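Local atomic coordinates of D-isomer specific 2-hydroxyacid dehydrogenase family protein (Aeromonas salmonicida subsp. salmonicida, PDB entry 3HG7), a protein that probably binds NAD and acts as an oxidoreductase of the D-isomer specific 2-hydroxyacid dehydrogenase family. Residues Leu62-Ala76 against Arg87-Phe99. The protein carries 1 engineered substitution. Sequence-based numbering, arbitrary orientation.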
loop_
_atom_site.group_PDB
_atom_site.type_symbol
_atom_site.label_atom_id
_atom_site.label_comp_id
_atom_site.label_asym_id
_atom_site.label_seq_id
_atom_site.Cartn_x
_atom_site.Cartn_y
_atom_site.Cartn_z
ATOM N N LEU A 62 -7.163 -8.548 -21.440
ATOM C CA LEU A 62 -8.049 -9.506 -20.751
ATOM C C LEU A 62 -9.174 -10.065 -21.615
ATOM O O LEU A 62 -9.521 -11.241 -21.462
ATOM C CB LEU A 62 -8.648 -8.943 -19.455
ATOM C CG LEU A 62 -7.888 -9.266 -18.178
ATOM C CD1 LEU A 62 -8.649 -8.712 -16.990
ATOM C CD2 LEU A 62 -7.685 -10.751 -18.009
ATOM N N ALA A 63 -9.744 -9.244 -22.510
ATOM C CA ALA A 63 -10.816 -9.759 -23.403
ATOM C C ALA A 63 -10.349 -10.901 -24.287
ATOM O O ALA A 63 -11.179 -11.693 -24.735
ATOM C CB ALA A 63 -11.428 -8.653 -24.264
ATOM N N LYS A 64 -9.038 -11.010 -24.532
ATOM C CA LYS A 64 -8.453 -12.122 -25.328
ATOM C C LYS A 64 -8.103 -13.383 -24.511
ATOM O O LYS A 64 -7.779 -14.443 -25.100
ATOM C CB LYS A 64 -7.177 -11.651 -26.040
ATOM C CG LYS A 64 -7.456 -10.588 -27.106
ATOM C CD LYS A 64 -6.248 -10.320 -27.961
ATOM C CE LYS A 64 -6.604 -9.378 -29.115
ATOM N NZ LYS A 64 -5.397 -8.986 -29.930
ATOM N N ALA A 65 -8.195 -13.259 -23.184
ATOM C CA ALA A 65 -7.773 -14.305 -22.254
ATOM C C ALA A 65 -8.869 -15.375 -22.092
ATOM O O ALA A 65 -9.383 -15.604 -20.987
ATOM C CB ALA A 65 -7.333 -13.702 -20.870
ATOM N N ASN A 66 -9.208 -16.022 -23.211
ATOM C CA ASN A 66 -10.368 -16.914 -23.237
ATOM C C ASN A 66 -10.144 -18.341 -22.711
ATOM O O ASN A 66 -11.084 -19.163 -22.698
ATOM C CB ASN A 66 -11.000 -16.888 -24.621
ATOM C CG ASN A 66 -11.594 -15.531 -24.935
ATOM O OD1 ASN A 66 -12.414 -15.015 -24.177
ATOM N ND2 ASN A 66 -11.178 -14.943 -26.045
ATOM N N LYS A 67 -8.921 -18.620 -22.264
ATOM C CA LYS A 67 -8.635 -19.860 -21.536
ATOM C C LYS A 67 -8.320 -19.577 -20.072
ATOM O O LYS A 67 -7.976 -20.491 -19.303
ATOM C CB LYS A 67 -7.456 -20.559 -22.179
ATOM C CG LYS A 67 -7.819 -21.267 -23.494
ATOM C CD LYS A 67 -6.574 -21.965 -23.987
ATOM C CE LYS A 67 -6.789 -22.856 -25.210
ATOM N NZ LYS A 67 -5.569 -23.752 -25.178
ATOM N N LEU A 68 -8.418 -18.316 -19.678
ATOM C CA LEU A 68 -7.959 -17.925 -18.344
ATOM C C LEU A 68 -8.881 -18.415 -17.220
ATOM O O LEU A 68 -10.089 -18.165 -17.270
ATOM C CB LEU A 68 -7.807 -16.399 -18.257
ATOM C CG LEU A 68 -7.321 -15.857 -16.901
ATOM C CD1 LEU A 68 -5.893 -16.324 -16.613
ATOM C CD2 LEU A 68 -7.377 -14.358 -16.872
ATOM N N SER A 69 -8.282 -19.113 -16.255
ATOM C CA SER A 69 -8.917 -19.686 -15.077
ATOM C C SER A 69 -8.530 -18.972 -13.790
ATOM O O SER A 69 -9.354 -18.829 -12.851
ATOM C CB SER A 69 -8.461 -21.149 -14.960
ATOM O OG SER A 69 -9.110 -21.895 -15.974
ATOM N N TRP A 70 -7.253 -18.596 -13.712
ATOM C CA TRP A 70 -6.695 -17.944 -12.511
ATOM C C TRP A 70 -5.611 -16.894 -12.849
ATOM O O TRP A 70 -4.636 -17.155 -13.559
ATOM C CB TRP A 70 -6.179 -18.983 -11.520
ATOM C CG TRP A 70 -5.387 -18.421 -10.398
ATOM C CD1 TRP A 70 -5.670 -17.304 -9.644
ATOM C CD2 TRP A 70 -4.147 -18.929 -9.913
ATOM N NE1 TRP A 70 -4.678 -17.103 -8.732
ATOM C CE2 TRP A 70 -3.722 -18.075 -8.885
ATOM C CE3 TRP A 70 -3.336 -20.012 -10.277
ATOM C CZ2 TRP A 70 -2.510 -18.268 -8.196
ATOM C CZ3 TRP A 70 -2.145 -20.214 -9.593
ATOM C CH2 TRP A 70 -1.748 -19.347 -8.551
ATOM N N PHE A 71 -5.832 -15.694 -12.329
ATOM C CA PHE A 71 -4.911 -14.544 -12.496
ATOM C C PHE A 71 -4.420 -14.179 -11.103
ATOM O O PHE A 71 -5.198 -13.789 -10.228
ATOM C CB PHE A 71 -5.716 -13.394 -13.102
ATOM C CG PHE A 71 -4.950 -12.105 -13.325
ATOM C CD1 PHE A 71 -3.636 -11.945 -12.930
ATOM C CD2 PHE A 71 -5.621 -11.024 -13.871
ATOM C CE1 PHE A 71 -2.964 -10.688 -13.110
ATOM C CE2 PHE A 71 -4.973 -9.794 -14.057
ATOM C CZ PHE A 71 -3.643 -9.645 -13.656
ATOM N N GLN A 72 -3.129 -14.360 -10.890
ATOM C CA GLN A 72 -2.452 -13.878 -9.691
ATOM C C GLN A 72 -1.881 -12.491 -10.000
ATOM O O GLN A 72 -0.926 -12.372 -10.804
ATOM C CB GLN A 72 -1.306 -14.800 -9.306
ATOM C CG GLN A 72 -0.460 -14.285 -8.104
ATOM C CD GLN A 72 -1.246 -14.267 -6.816
ATOM O OE1 GLN A 72 -1.774 -15.309 -6.367
ATOM N NE2 GLN A 72 -1.352 -13.079 -6.205
ATOM N N SER A 73 -2.476 -11.472 -9.391
ATOM C CA SER A 73 -1.927 -10.095 -9.439
ATOM C C SER A 73 -0.642 -9.998 -8.615
ATOM O O SER A 73 -0.512 -10.629 -7.576
ATOM C CB SER A 73 -2.945 -9.066 -8.935
ATOM O OG SER A 73 -2.330 -7.776 -8.786
ATOM N N THR A 74 0.322 -9.207 -9.090
ATOM C CA THR A 74 1.577 -9.020 -8.352
ATOM C C THR A 74 1.425 -7.849 -7.413
ATOM O O THR A 74 2.331 -7.541 -6.629
ATOM C CB THR A 74 2.774 -8.686 -9.331
ATOM O OG1 THR A 74 2.412 -7.570 -10.155
ATOM C CG2 THR A 74 3.091 -9.849 -10.202
ATOM N N TYR A 75 0.285 -7.180 -7.494
ATOM C CA TYR A 75 0.032 -6.005 -6.664
ATOM C C TYR A 75 -1.123 -6.270 -5.724
ATOM O O TYR A 75 -2.050 -7.056 -6.004
ATOM C CB TYR A 75 -0.370 -4.805 -7.526
ATOM C CG TYR A 75 0.708 -4.102 -8.270
ATOM C CD1 TYR A 75 2.051 -4.373 -8.024
ATOM C CD2 TYR A 75 0.383 -3.117 -9.213
ATOM C CE1 TYR A 75 3.058 -3.673 -8.697
ATOM C CE2 TYR A 75 1.386 -2.421 -9.890
ATOM C CZ TYR A 75 2.710 -2.710 -9.622
ATOM O OH TYR A 75 3.719 -2.036 -10.258
ATOM N N ALA A 76 -1.110 -5.566 -4.599
ATOM C CA ALA A 76 -2.244 -5.617 -3.704
ATOM C C ALA A 76 -3.466 -4.966 -4.348
ATOM O O ALA A 76 -4.575 -5.454 -4.209
ATOM C CB ALA A 76 -1.889 -4.878 -2.372
ATOM N N ARG A 87 -14.315 -8.721 -17.908
ATOM C CA ARG A 87 -14.780 -10.072 -17.644
ATOM C C ARG A 87 -14.577 -10.479 -16.189
ATOM O O ARG A 87 -13.678 -9.993 -15.501
ATOM C CB ARG A 87 -14.066 -11.067 -18.574
ATOM C CG ARG A 87 -12.601 -11.366 -18.201
ATOM C CD ARG A 87 -11.852 -12.021 -19.380
ATOM N NE ARG A 87 -12.516 -13.253 -19.811
ATOM C CZ ARG A 87 -12.516 -13.723 -21.057
ATOM N NH1 ARG A 87 -11.919 -13.052 -22.045
ATOM N NH2 ARG A 87 -13.166 -14.853 -21.331
ATOM N N ARG A 88 -15.419 -11.402 -15.739
ATOM C CA ARG A 88 -15.343 -11.907 -14.379
ATOM C C ARG A 88 -15.369 -13.428 -14.316
ATOM O O ARG A 88 -15.644 -14.004 -13.259
ATOM C CB ARG A 88 -16.463 -11.291 -13.539
ATOM C CG ARG A 88 -16.133 -9.876 -13.123
ATOM C CD ARG A 88 -17.340 -9.091 -12.687
ATOM N NE ARG A 88 -16.926 -7.782 -12.169
ATOM C CZ ARG A 88 -17.738 -6.924 -11.562
ATOM N NH1 ARG A 88 -17.274 -5.756 -11.135
ATOM N NH2 ARG A 88 -19.016 -7.233 -11.392
ATOM N N ASP A 89 -15.049 -14.080 -15.431
ATOM C CA ASP A 89 -15.196 -15.529 -15.546
ATOM C C ASP A 89 -13.882 -16.263 -15.261
ATOM O O ASP A 89 -13.512 -17.194 -15.991
ATOM C CB ASP A 89 -15.725 -15.914 -16.945
ATOM C CG ASP A 89 -14.856 -15.353 -18.068
ATOM O OD1 ASP A 89 -13.882 -14.621 -17.773
ATOM O OD2 ASP A 89 -15.140 -15.640 -19.242
ATOM N N TYR A 90 -13.185 -15.809 -14.228
ATOM C CA TYR A 90 -11.923 -16.366 -13.760
ATOM C C TYR A 90 -11.716 -16.016 -12.272
ATOM O O TYR A 90 -12.424 -15.157 -11.706
ATOM C CB TYR A 90 -10.735 -15.848 -14.616
ATOM C CG TYR A 90 -10.433 -14.373 -14.401
ATOM C CD1 TYR A 90 -11.096 -13.393 -15.129
ATOM C CD2 TYR A 90 -9.525 -13.971 -13.419
ATOM C CE1 TYR A 90 -10.852 -12.039 -14.908
ATOM C CE2 TYR A 90 -9.249 -12.620 -13.196
ATOM C CZ TYR A 90 -9.923 -11.659 -13.954
ATOM O OH TYR A 90 -9.666 -10.316 -13.731
ATOM N N GLN A 91 -10.744 -16.662 -11.638
ATOM C CA GLN A 91 -10.423 -16.374 -10.250
ATOM C C GLN A 91 -9.318 -15.341 -10.220
ATOM O O GLN A 91 -8.245 -15.572 -10.770
ATOM C CB GLN A 91 -9.928 -17.609 -9.516
ATOM C CG GLN A 91 -10.921 -18.766 -9.483
ATOM C CD GLN A 91 -10.663 -19.669 -8.310
ATOM O OE1 GLN A 91 -10.907 -19.295 -7.162
ATOM N NE2 GLN A 91 -10.116 -20.841 -8.581
ATOM N N LEU A 92 -9.576 -14.222 -9.568
ATOM C CA LEU A 92 -8.518 -13.217 -9.355
ATOM C C LEU A 92 -8.023 -13.290 -7.910
ATOM O O LEU A 92 -8.842 -13.276 -6.975
ATOM C CB LEU A 92 -9.060 -11.814 -9.644
ATOM C CG LEU A 92 -8.130 -10.622 -9.356
ATOM C CD1 LEU A 92 -6.861 -10.606 -10.253
ATOM C CD2 LEU A 92 -8.988 -9.389 -9.556
ATOM N N THR A 93 -6.698 -13.370 -7.723
ATOM C CA THR A 93 -6.099 -13.198 -6.390
ATOM C C THR A 93 -5.115 -12.038 -6.375
ATOM O O THR A 93 -4.476 -11.736 -7.380
ATOM C CB THR A 93 -5.365 -14.457 -5.919
ATOM O OG1 THR A 93 -4.396 -14.798 -6.899
ATOM C CG2 THR A 93 -6.341 -15.644 -5.737
ATOM N N ASN A 94 -4.985 -11.386 -5.231
ATOM C CA ASN A 94 -3.996 -10.333 -5.126
ATOM C C ASN A 94 -2.900 -10.786 -4.195
ATOM O O ASN A 94 -2.836 -11.980 -3.861
ATOM C CB ASN A 94 -4.660 -9.035 -4.687
ATOM C CG ASN A 94 -5.074 -9.055 -3.229
ATOM O OD1 ASN A 94 -5.328 -10.120 -2.651
ATOM N ND2 ASN A 94 -5.160 -7.869 -2.621
ATOM N N VAL A 95 -2.052 -9.842 -3.765
ATOM C CA VAL A 95 -0.944 -10.106 -2.873
ATOM C C VAL A 95 -1.306 -9.497 -1.512
ATOM O O VAL A 95 -1.644 -8.307 -1.425
ATOM C CB VAL A 95 0.419 -9.486 -3.461
ATOM C CG1 VAL A 95 1.508 -9.534 -2.419
ATOM C CG2 VAL A 95 0.862 -10.269 -4.670
ATOM N N ARG A 96 -1.330 -10.325 -0.468
ATOM C CA ARG A 96 -1.542 -9.802 0.877
ATOM C C ARG A 96 -0.624 -10.416 1.925
ATOM O O ARG A 96 -0.050 -11.474 1.709
ATOM C CB ARG A 96 -3.018 -9.885 1.269
ATOM C CG ARG A 96 -3.589 -11.283 1.402
ATOM C CD ARG A 96 -4.636 -11.242 2.502
ATOM N NE ARG A 96 -4.935 -12.545 3.106
ATOM C CZ ARG A 96 -4.138 -13.202 3.952
ATOM N NH1 ARG A 96 -2.947 -12.714 4.297
ATOM N NH2 ARG A 96 -4.534 -14.380 4.433
ATOM N N GLY A 97 -0.472 -9.735 3.069
ATOM C CA GLY A 97 0.240 -10.322 4.185
ATOM C C GLY A 97 1.760 -10.220 4.180
ATOM O O GLY A 97 2.413 -10.666 5.138
ATOM N N ILE A 98 2.338 -9.612 3.142
ATOM C CA ILE A 98 3.789 -9.574 3.057
ATOM C C ILE A 98 4.361 -8.151 3.189
ATOM O O ILE A 98 5.539 -7.954 2.931
ATOM C CB ILE A 98 4.302 -10.224 1.752
ATOM C CG1 ILE A 98 3.705 -9.520 0.516
ATOM C CG2 ILE A 98 3.965 -11.758 1.744
ATOM C CD1 ILE A 98 4.355 -9.874 -0.839
ATOM N N PHE A 99 3.527 -7.177 3.572
ATOM C CA PHE A 99 3.928 -5.771 3.511
ATOM C C PHE A 99 4.139 -5.126 4.864
ATOM O O PHE A 99 4.485 -3.959 4.901
ATOM C CB PHE A 99 2.913 -4.941 2.730
ATOM C CG PHE A 99 2.660 -5.459 1.346
ATOM C CD1 PHE A 99 1.489 -6.164 1.064
ATOM C CD2 PHE A 99 3.611 -5.280 0.348
ATOM C CE1 PHE A 99 1.249 -6.629 -0.205
ATOM C CE2 PHE A 99 3.385 -5.774 -0.945
ATOM C CZ PHE A 99 2.192 -6.462 -1.200
HETATM O O HOH W 1 -10.614 -20.959 -11.586
#
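A chi1 of 170° swings the Trp70 indole away from its own amide nitrogen, and at 56° the Thr93 OG1 lies between N and C of its residue; the two meet on one face of two parallel strands, 70-73 and 91-93. These are the last two strands of a five-stranded parallel sheet of order 2-1-3-4-5, the flavodoxin-like domain that accompanies the NAD-binding domain in this family. Trp70 NE1 donates to Thr93 OG1 at 3.0 Å, nearly straight and in the ring plane. The same hydroxyl donates to Gln72 OE1 at 2.7 Å, reaching it from above the amide plane, while Asn296 of helix 286-301 gives OE1 a second donor. Gln72 NE2 donates to the carbonyl oxygens of Asn94 and Ser73, so both ends of the amide are held. Between the strands, Phe71 N bonds to Gln91 O, Thr93 N to Phe71 O and Ser73 N to Thr93 O. On the other face, Leu92 CD1 sits over the Phe71 ring, 4.1 Å from its centroid, and Phe71 CB touches Tyr90 CE2 at 3.6 Å. Leu68 CD2 covers a face of the Tyr90 ring in a CH-pi contact. Past the strands, Asn94 ND2 holds Ala76 O at 2.9 Å. At the start of the pair, Arg87 is held side-on by Asp89 in a salt bridge; its NH1 also reaches Leu62 O at 3.1 Å, and NH1 and NH2 converge end-on upon Asn66 OD1, each at 2.9 Å.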